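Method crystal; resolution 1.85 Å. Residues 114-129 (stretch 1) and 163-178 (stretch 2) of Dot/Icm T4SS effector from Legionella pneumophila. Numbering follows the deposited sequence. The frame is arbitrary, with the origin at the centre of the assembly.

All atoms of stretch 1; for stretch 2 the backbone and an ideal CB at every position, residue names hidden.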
# COMPACT_ATOMS: atom_id res chain seq x y z
N GLU A 114 9.41 -6.12 5.76
CA GLU A 114 8.64 -7.35 5.58
C GLU A 114 7.51 -7.14 4.60
O GLU A 114 7.23 -8.00 3.75
CB GLU A 114 8.11 -7.83 6.93
CG GLU A 114 9.20 -8.22 7.92
CD GLU A 114 8.65 -8.61 9.27
OE1 GLU A 114 7.69 -7.96 9.74
OE2 GLU A 114 9.15 -9.59 9.86
N GLN A 115 6.84 -5.99 4.68
CA GLN A 115 5.73 -5.72 3.76
C GLN A 115 6.24 -5.54 2.34
O GLN A 115 5.59 -5.96 1.38
CB GLN A 115 4.95 -4.49 4.24
CG GLN A 115 4.18 -4.76 5.54
CD GLN A 115 3.71 -3.50 6.22
OE1 GLN A 115 3.72 -2.41 5.64
NE2 GLN A 115 3.27 -3.63 7.46
N GLN A 116 7.41 -4.91 2.18
CA GLN A 116 8.03 -4.82 0.86
C GLN A 116 8.27 -6.22 0.29
O GLN A 116 8.02 -6.45 -0.90
CB GLN A 116 9.34 -4.05 0.95
CG GLN A 116 9.93 -3.66 -0.40
CD GLN A 116 9.33 -2.37 -0.95
OE1 GLN A 116 8.12 -2.28 -1.17
NE2 GLN A 116 10.17 -1.37 -1.16
N PHE A 117 8.75 -7.15 1.11
CA PHE A 117 8.96 -8.51 0.62
C PHE A 117 7.65 -9.17 0.23
O PHE A 117 7.58 -9.88 -0.78
CB PHE A 117 9.68 -9.36 1.68
CG PHE A 117 11.18 -9.24 1.62
CD1 PHE A 117 11.90 -9.99 0.70
CD2 PHE A 117 11.86 -8.39 2.48
CE1 PHE A 117 13.28 -9.89 0.64
CE2 PHE A 117 13.23 -8.28 2.41
CZ PHE A 117 13.95 -9.03 1.49
N PHE A 118 6.59 -8.96 1.01
CA PHE A 118 5.27 -9.44 0.61
C PHE A 118 4.90 -8.90 -0.76
O PHE A 118 4.46 -9.66 -1.64
CB PHE A 118 4.22 -9.03 1.65
CG PHE A 118 2.81 -9.34 1.23
CD1 PHE A 118 2.09 -8.46 0.43
CD2 PHE A 118 2.20 -10.52 1.62
CE1 PHE A 118 0.81 -8.75 0.03
CE2 PHE A 118 0.90 -10.81 1.22
CZ PHE A 118 0.21 -9.93 0.43
N LEU A 119 5.07 -7.59 -0.97
CA LEU A 119 4.73 -6.99 -2.25
C LEU A 119 5.53 -7.61 -3.38
O LEU A 119 4.98 -7.92 -4.45
CB LEU A 119 4.95 -5.48 -2.20
CG LEU A 119 4.07 -4.68 -1.25
CD1 LEU A 119 4.48 -3.18 -1.29
CD2 LEU A 119 2.61 -4.84 -1.59
N LYS A 120 6.84 -7.81 -3.17
CA LYS A 120 7.66 -8.43 -4.20
C LYS A 120 7.18 -9.84 -4.52
O LYS A 120 7.04 -10.21 -5.70
CB LYS A 120 9.13 -8.45 -3.75
CG LYS A 120 10.05 -9.14 -4.75
CD LYS A 120 11.50 -9.10 -4.29
CE LYS A 120 12.38 -9.97 -5.18
NZ LYS A 120 13.83 -9.81 -4.89
N TYR A 121 6.91 -10.64 -3.49
CA TYR A 121 6.50 -12.02 -3.70
C TYR A 121 5.10 -12.14 -4.31
O TYR A 121 4.70 -13.26 -4.66
CB TYR A 121 6.55 -12.78 -2.37
CG TYR A 121 7.95 -12.90 -1.79
CD1 TYR A 121 9.07 -12.74 -2.58
CD2 TYR A 121 8.14 -13.16 -0.44
CE1 TYR A 121 10.35 -12.84 -2.05
CE2 TYR A 121 9.41 -13.28 0.10
CZ TYR A 121 10.51 -13.12 -0.71
OH TYR A 121 11.78 -13.22 -0.18
N HIS A 122 4.37 -11.03 -4.44
CA HIS A 122 3.11 -11.00 -5.16
C HIS A 122 3.18 -10.16 -6.43
O HIS A 122 2.15 -10.00 -7.10
CB HIS A 122 2.00 -10.49 -4.25
CG HIS A 122 1.66 -11.42 -3.13
ND1 HIS A 122 2.56 -11.73 -2.12
CD2 HIS A 122 0.54 -12.12 -2.86
CE1 HIS A 122 1.99 -12.57 -1.28
NE2 HIS A 122 0.77 -12.83 -1.71
N GLY A 123 4.34 -9.63 -6.78
CA GLY A 123 4.49 -8.86 -8.00
C GLY A 123 3.66 -7.60 -8.04
O GLY A 123 3.11 -7.26 -9.10
N ILE A 124 3.54 -6.89 -6.92
CA ILE A 124 2.74 -5.67 -6.86
C ILE A 124 3.49 -4.55 -6.16
O ILE A 124 2.90 -3.53 -5.79
CB ILE A 124 1.39 -5.94 -6.15
CG1 ILE A 124 1.63 -6.63 -4.80
CG2 ILE A 124 0.49 -6.80 -7.02
CD1 ILE A 124 0.39 -6.73 -3.95
N GLN A 125 4.80 -4.72 -5.98
CA GLN A 125 5.59 -3.69 -5.31
C GLN A 125 5.48 -2.34 -6.02
O GLN A 125 5.50 -1.29 -5.38
CB GLN A 125 7.05 -4.12 -5.21
CG GLN A 125 7.94 -3.10 -4.49
CD GLN A 125 9.38 -3.56 -4.37
OE1 GLN A 125 9.71 -4.74 -4.60
NE2 GLN A 125 10.26 -2.64 -4.02
N GLU A 126 5.38 -2.36 -7.35
CA GLU A 126 5.40 -1.13 -8.12
C GLU A 126 4.22 -0.21 -7.81
O GLU A 126 4.30 0.99 -8.09
CB GLU A 126 5.41 -1.45 -9.63
CG GLU A 126 4.20 -2.26 -10.10
CD GLU A 126 4.52 -3.73 -10.33
OE1 GLU A 126 5.30 -4.32 -9.54
OE2 GLU A 126 4.00 -4.30 -11.32
N HIS A 127 3.13 -0.74 -7.26
CA HIS A 127 1.92 0.04 -7.02
C HIS A 127 1.91 0.74 -5.67
O HIS A 127 0.97 1.48 -5.37
CB HIS A 127 0.69 -0.87 -7.11
CG HIS A 127 0.41 -1.37 -8.51
ND1 HIS A 127 -0.17 -0.57 -9.47
CD2 HIS A 127 0.62 -2.57 -9.08
CE1 HIS A 127 -0.31 -1.27 -10.59
NE2 HIS A 127 0.17 -2.48 -10.38
N PHE A 128 2.92 0.52 -4.83
CA PHE A 128 2.97 1.08 -3.49
C PHE A 128 4.33 1.72 -3.27
O PHE A 128 5.36 1.18 -3.68
CB PHE A 128 2.71 0.00 -2.43
CG PHE A 128 1.44 -0.77 -2.66
CD1 PHE A 128 1.43 -1.87 -3.52
CD2 PHE A 128 0.27 -0.40 -2.03
CE1 PHE A 128 0.25 -2.57 -3.73
CE2 PHE A 128 -0.90 -1.11 -2.25
CZ PHE A 128 -0.91 -2.20 -3.10
N VAL A 129 4.34 2.88 -2.62
CA VAL A 129 5.57 3.66 -2.42
C VAL A 129 5.92 3.49 -0.94
O VAL A 129 5.54 4.27 -0.08
CB VAL A 129 5.42 5.11 -2.82
CG1 VAL A 129 6.69 5.88 -2.49
CG2 VAL A 129 5.08 5.23 -4.29
N UNK A 163 -7.89 -0.01 -12.65
CA UNK A 163 -8.24 -1.42 -12.50
C UNK A 163 -7.05 -2.22 -11.97
O UNK A 163 -7.18 -2.98 -11.00
CB UNK A 163 -8.71 -2.00 -13.84
N UNK A 164 -5.88 -2.04 -12.58
CA UNK A 164 -4.71 -2.81 -12.17
C UNK A 164 -4.30 -2.46 -10.75
O UNK A 164 -3.89 -3.35 -9.98
CB UNK A 164 -3.54 -2.57 -13.13
N UNK A 165 -4.41 -1.19 -10.36
CA UNK A 165 -4.09 -0.83 -8.99
C UNK A 165 -5.07 -1.46 -8.01
O UNK A 165 -4.67 -1.97 -6.96
CB UNK A 165 -4.09 0.69 -8.83
N UNK A 166 -6.36 -1.44 -8.34
CA UNK A 166 -7.38 -1.98 -7.44
C UNK A 166 -7.15 -3.47 -7.20
O UNK A 166 -7.22 -3.95 -6.06
CB UNK A 166 -8.78 -1.75 -8.01
N UNK A 167 -6.88 -4.22 -8.28
CA UNK A 167 -6.63 -5.65 -8.13
C UNK A 167 -5.36 -5.90 -7.31
O UNK A 167 -5.28 -6.86 -6.54
CB UNK A 167 -6.51 -6.32 -9.50
N UNK A 168 -4.36 -5.04 -7.48
CA UNK A 168 -3.17 -5.15 -6.64
C UNK A 168 -3.50 -4.87 -5.17
O UNK A 168 -3.01 -5.56 -4.27
CB UNK A 168 -2.09 -4.19 -7.13
N UNK A 169 -4.34 -3.86 -4.93
CA UNK A 169 -4.74 -3.56 -3.55
C UNK A 169 -5.58 -4.69 -2.97
O UNK A 169 -5.47 -5.00 -1.77
CB UNK A 169 -5.52 -2.24 -3.49
N UNK A 170 -6.41 -5.33 -3.80
CA UNK A 170 -7.20 -6.46 -3.33
C UNK A 170 -6.30 -7.61 -2.90
O UNK A 170 -6.56 -8.26 -1.88
CB UNK A 170 -8.17 -6.93 -4.42
N UNK A 171 -5.25 -7.89 -3.67
CA UNK A 171 -4.28 -8.91 -3.27
C UNK A 171 -3.70 -8.57 -1.90
O UNK A 171 -3.51 -9.45 -1.06
CB UNK A 171 -3.16 -9.03 -4.31
N UNK A 172 -3.43 -7.28 -1.66
CA UNK A 172 -2.98 -6.85 -0.35
C UNK A 172 -4.05 -7.09 0.71
O UNK A 172 -3.79 -7.70 1.76
CB UNK A 172 -2.59 -5.37 -0.38
N UNK A 173 -5.28 -6.64 0.44
CA UNK A 173 -6.36 -6.80 1.41
C UNK A 173 -6.64 -8.27 1.69
O UNK A 173 -6.89 -8.65 2.84
CB UNK A 173 -7.63 -6.11 0.91
N UNK A 174 -6.61 -9.11 0.64
CA UNK A 174 -6.89 -10.53 0.84
C UNK A 174 -5.94 -11.16 1.85
O UNK A 174 -6.30 -12.15 2.50
CB UNK A 174 -6.80 -11.28 -0.49
N UNK A 175 -4.74 -10.60 2.00
CA UNK A 175 -3.73 -11.11 2.91
C UNK A 175 -3.80 -10.48 4.30
O UNK A 175 -2.97 -10.82 5.18
CB UNK A 175 -2.34 -10.88 2.31
N UNK A 176 -4.75 -9.58 4.54
CA UNK A 176 -4.90 -8.96 5.84
C UNK A 176 -4.19 -7.64 6.03
O UNK A 176 -4.14 -7.14 7.17
CB UNK A 176 -4.41 -9.93 6.91
N UNK A 177 -3.63 -7.05 4.97
CA UNK A 177 -3.02 -5.73 5.02
C UNK A 177 -3.93 -4.72 4.34
O UNK A 177 -4.64 -5.05 3.38
CB UNK A 177 -1.64 -5.74 4.36
N UNK A 178 -3.91 -3.48 4.81
CA UNK A 178 -4.66 -2.43 4.13
C UNK A 178 -3.99 -1.07 4.33
O UNK A 178 -3.19 -0.86 5.25
CB UNK A 178 -6.10 -2.39 4.64

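The helix that runs through 163 and the positions after it crosses helix 114-121 at 123°, with the axes 11.2 Å apart at their closest. At 163, 166, 167 and 170 the ideal CB has no atom of stretch 1 within 5.5 Å, so stretch 1 sets no preference; the residues are Glu-163, Val-166, Leu-167 and Lys-170.

At 164 CA-to-CB points sideways, the CB 4.3 Å from His-127 CE1. A long polar or acidic chain could reach the imidazole. Glu-164 brings OE2 to 3.7 Å from His-127 NE2 without a hydrogen bond, while its backbone O lies over one face of the ring.

Position 165 also points sideways, its CB 4.2 Å from His-127 ND1, and a large apolar or aromatic group could pack there. Phe-165 presents its ring edge to the carbonyl, with CE1 3.7 Å from His-127 O.

Position 168 points toward stretch 1. The CB is already 3.7 Å from both Ile-124 CG2 and His-127 CD2, so a small residue suits best. It is Ala-168, whose methyl fills the gap.

At 169 the direction is sideways, with the CB 4.6 Å from Phe-128 CZ; several apolar chains would fit. Leu-169 brings CD1 to 4.2 Å from Phe-128 CE2.

Position 171 points toward Ile-124 and His-122, an apolar surface beside an imidazole. A chain with an aliphatic stem and a polar end would serve both. In Glu-171, OE2 lies at the edge of the His-122 ring, 3.3 Å from CD2, and OE1 is 3.6 Å from Ile-124 CG2; neither contact is a hydrogen bond.

Around 172, Phe-118, Ile-124 and Phe-128 all lie within 5 Å of the CB, favouring a branched aliphatic chain. Leu-172 spans the site: CD1 is 3.8 Å from Phe-118 CE1 and 3.9 Å from Leu-119 CD2, and CD2 is 3.9 Å from Phe-128 CE2.

Positions 173 and 174 lack nearby partners; Asn-173 ND2 bonds the O of 177, and Asp-174 forms a salt bridge with Lys-170.

At 175 the CB sits a tight 3.3 Å from Phe-118 CZ, favouring a small residue, here Ala-175. Position 176 has positive phi, and a CB would jam against the preceding carbonyl O; Gly-176 completes a Schellman motif.

Position 177 points toward stretch 1 across open space, which a long or aromatic chain could bridge. Tyr-177 turns its edge to the Phe-118 face and packs CE1 4.1 Å from Gln-115 CG. Position 178, Trp-178, is out of reach.

Stretch 2, residues 163-178: EEFVLALKELNDAGYW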
# COMPACT_ATOMS: atom_id res chain seq x y z
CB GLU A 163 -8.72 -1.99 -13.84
CG GLU A 163 -9.85 -1.21 -14.49
CD GLU A 163 -11.16 -1.98 -14.56
OE1 GLU A 163 -11.15 -3.22 -14.39
OE2 GLU A 163 -12.21 -1.34 -14.78
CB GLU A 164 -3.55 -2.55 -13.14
CG GLU A 164 -2.34 -3.44 -12.91
CD GLU A 164 -1.22 -3.17 -13.89
OE1 GLU A 164 -1.39 -2.32 -14.78
OE2 GLU A 164 -0.15 -3.82 -13.77
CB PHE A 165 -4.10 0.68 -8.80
CG PHE A 165 -4.03 1.10 -7.36
CD1 PHE A 165 -2.81 1.19 -6.71
CD2 PHE A 165 -5.20 1.37 -6.65
CE1 PHE A 165 -2.75 1.57 -5.38
CE2 PHE A 165 -5.14 1.73 -5.32
CZ PHE A 165 -3.92 1.84 -4.68
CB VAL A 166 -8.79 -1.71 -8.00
CG1 VAL A 166 -9.81 -2.60 -7.33
CG2 VAL A 166 -9.15 -0.24 -7.81
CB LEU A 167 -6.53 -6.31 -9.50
CG LEU A 167 -7.81 -6.33 -10.32
CD1 LEU A 167 -7.55 -6.90 -11.70
CD2 LEU A 167 -8.91 -7.10 -9.61
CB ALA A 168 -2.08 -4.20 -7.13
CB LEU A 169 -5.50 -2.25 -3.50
CG LEU A 169 -6.02 -1.79 -2.14
CD1 LEU A 169 -4.88 -1.66 -1.15
CD2 LEU A 169 -6.78 -0.46 -2.28
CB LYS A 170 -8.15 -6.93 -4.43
CG LYS A 170 -9.05 -8.09 -4.01
CD LYS A 170 -9.91 -8.56 -5.18
CE LYS A 170 -10.82 -9.71 -4.76
NZ LYS A 170 -10.07 -10.85 -4.19
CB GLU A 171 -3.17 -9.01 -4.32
CG GLU A 171 -2.52 -10.37 -4.42
CD GLU A 171 -1.65 -10.51 -5.66
OE1 GLU A 171 -1.68 -9.60 -6.52
OE2 GLU A 171 -0.95 -11.54 -5.79
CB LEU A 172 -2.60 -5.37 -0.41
CG LEU A 172 -1.89 -4.78 0.81
CD1 LEU A 172 -0.44 -5.25 0.85
CD2 LEU A 172 -1.97 -3.26 0.78
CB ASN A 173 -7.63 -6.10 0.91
CG ASN A 173 -7.44 -4.60 0.68
OD1 ASN A 173 -8.17 -3.99 -0.10
ND2 ASN A 173 -6.46 -4.00 1.36
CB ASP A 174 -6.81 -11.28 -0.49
CG ASP A 174 -7.97 -10.97 -1.41
OD1 ASP A 174 -8.94 -10.34 -0.95
OD2 ASP A 174 -7.92 -11.37 -2.59
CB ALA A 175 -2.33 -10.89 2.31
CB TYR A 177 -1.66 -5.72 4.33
CG TYR A 177 -0.61 -6.65 4.93
CD1 TYR A 177 0.10 -6.29 6.05
CD2 TYR A 177 -0.33 -7.87 4.34
CE1 TYR A 177 1.06 -7.12 6.60
CE2 TYR A 177 0.64 -8.72 4.86
CZ TYR A 177 1.33 -8.34 6.00
OH TYR A 177 2.29 -9.17 6.53
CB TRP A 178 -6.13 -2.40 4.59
CG TRP A 178 -6.38 -2.10 6.04
CD1 TRP A 178 -6.65 -0.87 6.59
CD2 TRP A 178 -6.46 -3.04 7.12
NE1 TRP A 178 -6.86 -0.99 7.94
CE2 TRP A 178 -6.75 -2.31 8.29
CE3 TRP A 178 -6.31 -4.43 7.21
CZ2 TRP A 178 -6.87 -2.92 9.54
CZ3 TRP A 178 -6.44 -5.03 8.45
CH2 TRP A 178 -6.72 -4.28 9.60
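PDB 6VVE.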